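Chitinase A (Cycas revoluta, PDB 4MNK) probably hydrolyses chitin as a class V plant chitinase of glycosyl hydrolase family 18, and binds N-acetylglucosamine oligosaccharides in its cleft. Local coordinates at residues V7-A12 with F326-N331. Numbering follows the deposited sequence.
With NAG (2-acetamido-2-deoxy-beta-D-glucopyranose), chain B; NAG (2-acetamido-2-deoxy-beta-D-glucopyranose), chain C.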
ATOM      1  N   VAL A   7       7.790  -1.770   6.167  1.00  6.49           N
ATOM      2  CA  VAL A   7       7.748  -1.437   4.748  1.00  6.43           C
ATOM      3  C   VAL A   7       7.225  -0.020   4.517  1.00  6.06           C
ATOM      4  O   VAL A   7       6.285   0.421   5.177  1.00  6.03           O
ATOM      5  CB  VAL A   7       6.888  -2.474   3.980  1.00  6.48           C
ATOM      6  CG1 VAL A   7       6.821  -2.151   2.506  1.00  6.88           C
ATOM      7  CG2 VAL A   7       7.444  -3.877   4.173  1.00  6.89           C
ATOM      8  N   GLY A   8       7.848   0.695   3.583  1.00  5.95           N
ATOM      9  CA  GLY A   8       7.394   2.031   3.208  1.00  5.88           C
ATOM     10  C   GLY A   8       7.358   2.212   1.706  1.00  5.81           C
ATOM     11  O   GLY A   8       8.253   1.743   1.000  1.00  5.96           O
ATOM     12  N   PHE A   9       6.323   2.896   1.224  1.00  5.87           N
ATOM     13  CA  PHE A   9       6.187   3.219  -0.193  1.00  5.94           C
ATOM     14  C   PHE A   9       6.537   4.674  -0.448  1.00  5.72           C
ATOM     15  O   PHE A   9       5.987   5.571   0.199  1.00  5.89           O
ATOM     16  CB  PHE A   9       4.750   2.981  -0.656  1.00  6.18           C
ATOM     17  CG  PHE A   9       4.412   1.540  -0.886  1.00  6.97           C
ATOM     18  CD1 PHE A   9       4.074   0.712   0.181  1.00  7.54           C
ATOM     19  CD2 PHE A   9       4.415   1.009  -2.172  1.00  7.30           C
ATOM     20  CE1 PHE A   9       3.761  -0.627  -0.028  1.00  7.99           C
ATOM     21  CE2 PHE A   9       4.097  -0.328  -2.391  1.00  8.21           C
ATOM     22  CZ  PHE A   9       3.769  -1.146  -1.314  1.00  8.42           C
ATOM     23  N   TRP A  10       7.445   4.905  -1.397  1.00  5.57           N
ATOM     24  CA  TRP A  10       7.787   6.253  -1.847  1.00  5.66           C
ATOM     25  C   TRP A  10       7.273   6.463  -3.262  1.00  6.03           C
ATOM     26  O   TRP A  10       7.698   5.757  -4.180  1.00  5.87           O
ATOM     27  CB  TRP A  10       9.297   6.495  -1.803  1.00  5.84           C
ATOM     28  CG  TRP A  10       9.653   7.883  -2.265  1.00  5.83           C
ATOM     29  CD1 TRP A  10       9.552   9.031  -1.537  1.00  6.10           C
ATOM     30  CD2 TRP A  10      10.127   8.270  -3.566  1.00  6.23           C
ATOM     31  NE1 TRP A  10       9.947  10.107  -2.296  1.00  6.16           N
ATOM     32  CE2 TRP A  10      10.301   9.672  -3.545  1.00  6.51           C
ATOM     33  CE3 TRP A  10      10.424   7.568  -4.744  1.00  7.05           C
ATOM     34  CZ2 TRP A  10      10.764  10.390  -4.655  1.00  7.10           C
ATOM     35  CZ3 TRP A  10      10.885   8.284  -5.849  1.00  6.99           C
ATOM     36  CH2 TRP A  10      11.051   9.680  -5.792  1.00  7.12           C
ATOM     37  N   PRO A  11       6.367   7.437  -3.452  1.00  6.27           N
ATOM     38  CA  PRO A  11       5.841   7.682  -4.784  1.00  6.70           C
ATOM     39  C   PRO A  11       6.672   8.713  -5.542  1.00  7.15           C
ATOM     40  O   PRO A  11       6.967   9.795  -5.019  1.00  7.22           O
ATOM     41  CB  PRO A  11       4.435   8.200  -4.503  1.00  6.87           C
ATOM     42  CG  PRO A  11       4.556   8.915  -3.191  1.00  6.90           C
ATOM     43  CD  PRO A  11       5.742   8.323  -2.452  1.00  6.49           C
ATOM     44  N   ALA A  12       7.041   8.371  -6.773  1.00  7.73           N
ATOM     45  CA  ALA A  12       7.897   9.221  -7.598  1.00  8.55           C
ATOM     46  C   ALA A  12       7.346  10.630  -7.849  1.00  9.00           C
ATOM     47  O   ALA A  12       8.120  11.560  -8.068  1.00  9.30           O
ATOM     48  CB  ALA A  12       8.228   8.528  -8.908  1.00  8.76           C
ATOM     49  N   PHE A 326       3.141  -2.044   6.539  1.00  5.50           N
ATOM     50  CA  PHE A 326       3.619  -1.090   5.541  1.00  5.52           C
ATOM     51  C   PHE A 326       2.906   0.246   5.663  1.00  5.51           C
ATOM     52  O   PHE A 326       1.783   0.312   6.160  1.00  5.67           O
ATOM     53  CB  PHE A 326       3.542  -1.655   4.104  1.00  5.58           C
ATOM     54  CG  PHE A 326       2.187  -1.551   3.449  1.00  5.69           C
ATOM     55  CD1 PHE A 326       1.768  -0.362   2.857  1.00  5.90           C
ATOM     56  CD2 PHE A 326       1.356  -2.662   3.370  1.00  5.82           C
ATOM     57  CE1 PHE A 326       0.530  -0.274   2.229  1.00  6.27           C
ATOM     58  CE2 PHE A 326       0.114  -2.585   2.739  1.00  6.51           C
ATOM     59  CZ  PHE A 326      -0.300  -1.388   2.170  1.00  6.07           C
ATOM     60  N   PHE A 327       3.570   1.304   5.203  1.00  5.37           N
ATOM     61  CA  PHE A 327       2.975   2.629   5.138  1.00  5.57           C
ATOM     62  C   PHE A 327       2.832   3.091   3.694  1.00  5.65           C
ATOM     63  O   PHE A 327       3.794   3.036   2.919  1.00  5.93           O
ATOM     64  CB  PHE A 327       3.837   3.648   5.880  1.00  5.85           C
ATOM     65  CG  PHE A 327       3.788   3.526   7.375  1.00  6.03           C
ATOM     66  CD1 PHE A 327       4.884   3.042   8.083  1.00  6.72           C
ATOM     67  CD2 PHE A 327       2.651   3.914   8.079  1.00  6.44           C
ATOM     68  CE1 PHE A 327       4.844   2.947   9.472  1.00  6.95           C
ATOM     69  CE2 PHE A 327       2.604   3.823   9.467  1.00  7.09           C
ATOM     70  CZ  PHE A 327       3.701   3.339  10.163  1.00  7.50           C
ATOM     71  N   TRP A 328       1.633   3.545   3.341  1.00  5.50           N
ATOM     72  CA  TRP A 328       1.431   4.318   2.121  1.00  5.62           C
ATOM     73  C   TRP A 328       1.013   5.732   2.525  1.00  5.58           C
ATOM     74  O   TRP A 328      -0.032   5.885   3.157  1.00  5.53           O
ATOM     75  CB  TRP A 328       0.333   3.719   1.224  1.00  5.99           C
ATOM     76  CG  TRP A 328       0.092   4.623   0.052  1.00  6.42           C
ATOM     77  CD1 TRP A 328      -0.735   5.711   0.011  1.00  6.83           C
ATOM     78  CD2 TRP A 328       0.748   4.571  -1.220  1.00  6.73           C
ATOM     79  NE1 TRP A 328      -0.646   6.328  -1.213  1.00  7.67           N
ATOM     80  CE2 TRP A 328       0.255   5.648  -1.989  1.00  6.99           C
ATOM     81  CE3 TRP A 328       1.694   3.710  -1.791  1.00  7.16           C
ATOM     82  CZ2 TRP A 328       0.679   5.888  -3.302  1.00  7.48           C
ATOM     83  CZ3 TRP A 328       2.117   3.951  -3.093  1.00  7.85           C
ATOM     84  CH2 TRP A 328       1.610   5.031  -3.832  1.00  7.66           C
ATOM     85  N   SER A 329       1.777   6.775   2.185  1.00  5.58           N
ATOM     86  CA  SER A 329       3.079   6.726   1.520  1.00  5.69           C
ATOM     87  C   SER A 329       4.012   7.658   2.296  1.00  5.74           C
ATOM     88  O   SER A 329       3.553   8.619   2.924  1.00  5.96           O
ATOM     89  CB  SER A 329       2.966   7.148   0.047  1.00  5.70           C
ATOM     90  OG  SER A 329       2.374   8.432  -0.107  1.00  6.08           O
ATOM     91  N   VAL A 330       5.313   7.380   2.259  1.00  5.87           N
ATOM     92  CA  VAL A 330       6.249   7.982   3.218  1.00  6.22           C
ATOM     93  C   VAL A 330       6.442   9.496   3.094  1.00  6.29           C
ATOM     94  O   VAL A 330       6.824  10.149   4.063  1.00  6.50           O
ATOM     95  CB  VAL A 330       7.618   7.246   3.251  1.00  6.17           C
ATOM     96  CG1 VAL A 330       7.428   5.789   3.651  1.00  6.99           C
ATOM     97  CG2 VAL A 330       8.348   7.355   1.912  1.00  6.79           C
ATOM     98  N   ASN A 331       6.172  10.045   1.912  1.00  6.38           N
ATOM     99  CA  ASN A 331       6.214  11.492   1.699  1.00  6.56           C
ATOM    100  C   ASN A 331       5.137  12.241   2.483  1.00  6.80           C
ATOM    101  O   ASN A 331       5.231  13.453   2.659  1.00  7.20           O
ATOM    102  CB  ASN A 331       6.076  11.818   0.211  1.00  6.73           C
ATOM    103  CG  ASN A 331       4.745  11.371  -0.362  1.00  6.27           C
ATOM    104  OD1 ASN A 331       3.978  12.171  -0.901  1.00  8.39           O
ATOM    105  ND2 ASN A 331       4.457  10.091  -0.234  1.00  5.09           N
TER
HETATM  106  C1  NAG B   1      -4.182   2.528  -2.919  1.00 17.47           C
HETATM  107  C2  NAG B   1      -2.984   2.600  -3.875  1.00 17.03           C
HETATM  108  C3  NAG B   1      -2.316   3.977  -3.840  1.00 17.19           C
HETATM  109  C4  NAG B   1      -3.314   5.138  -3.835  1.00 17.47           C
HETATM  110  C5  NAG B   1      -4.426   4.877  -2.813  1.00 18.03           C
HETATM  111  C6  NAG B   1      -5.483   5.982  -2.766  1.00 19.13           C
HETATM  112  C7  NAG B   1      -1.399   1.329  -2.426  1.00 15.59           C
HETATM  113  C8  NAG B   1      -0.387   0.221  -2.399  1.00 15.10           C
HETATM  114  N2  NAG B   1      -1.982   1.569  -3.610  1.00 15.94           N
HETATM  115  O1  NAG B   1      -4.900   1.337  -3.149  1.00 17.89           O
HETATM  116  O3  NAG B   1      -1.422   4.100  -4.927  1.00 17.75           O
HETATM  117  O4  NAG B   1      -2.616   6.319  -3.502  1.00 16.78           O
HETATM  118  O5  NAG B   1      -5.044   3.639  -3.107  1.00 17.79           O
HETATM  119  O6  NAG B   1      -6.134   6.099  -4.011  1.00 20.32           O
HETATM  120  O7  NAG B   1      -1.647   1.950  -1.390  1.00 15.13           O
HETATM  121  C1  NAG C   2      -2.621   7.253  -4.597  1.00 16.76           C
HETATM  122  C2  NAG C   2      -2.435   8.660  -4.039  1.00 16.17           C
HETATM  123  C3  NAG C   2      -2.455   9.690  -5.165  1.00 17.22           C
HETATM  124  C4  NAG C   2      -1.518   9.312  -6.318  1.00 18.43           C
HETATM  125  C5  NAG C   2      -1.606   7.820  -6.680  1.00 18.20           C
HETATM  126  C6  NAG C   2      -0.456   7.395  -7.593  1.00 18.91           C
HETATM  127  C7  NAG C   2      -3.201   9.037  -1.751  1.00 13.09           C
HETATM  128  C8  NAG C   2      -4.366   9.369  -0.867  1.00 13.35           C
HETATM  129  N2  NAG C   2      -3.459   8.968  -3.057  1.00 14.38           N
HETATM  130  O3  NAG C   2      -2.083  10.945  -4.638  1.00 17.26           O
HETATM  131  O4  NAG C   2      -1.861  10.075  -7.459  1.00 19.96           O
HETATM  132  O5  NAG C   2      -1.593   6.987  -5.531  1.00 17.18           O
HETATM  133  O6  NAG C   2       0.772   7.454  -6.897  1.00 19.97           O
HETATM  134  O7  NAG C   2      -2.088   8.848  -1.260  1.00 11.93           O
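Phe9 and Trp328 meet on neighbouring parallel strands 5-11 and 324-328, the first and last of the family 18 TIM barrel, whose pairing closes it. Within these segments the pairing includes two backbone bonds, Phe327 N to Val7 O and Phe9 N to Phe327 O, the latter 3.0 Å long. Beyond them a cis peptide precedes Ser329, and Val330 N reaches Phe9 O at 2.8 Å with an N-H...O angle of 170°. Followed outward, Phe9 CB lies 3.3 Å from Trp328 CE3, and its CG and CD2 stay beside CE3 and CZ3; the ring planes meet obliquely, at 53°. On the other ortho carbon, CD1 approaches both Phe327 O, in the plane at the ring edge, and Phe326 CD1, and CE1, one atom short of the tip, comes within 3.5 Å of Phe326 CD1 in an offset edge-to-face pair that turns the Phe9 edge to the Phe326 face. In Trp328, chi1 of 175° sets CG anti to the backbone N; the indole beyond it lies against the sugars. One indole face bears C3 of the chain B NAG, while Ser329 CB sits 3.6 Å above the centre of the other. At the rim, NE1 donates to O7 of the chain C NAG at 2.9 Å. An alanine at Trp328 would probably leave that O7 without this donor, take from the chain B NAG the aromatic face beside its C3 and open a gap beside the Phe9 ring. The chemistry is thus divided: carbon contacts hold the indole from the protein side, and its single N-H serves the glycan, consistent with a chitin-binding floor.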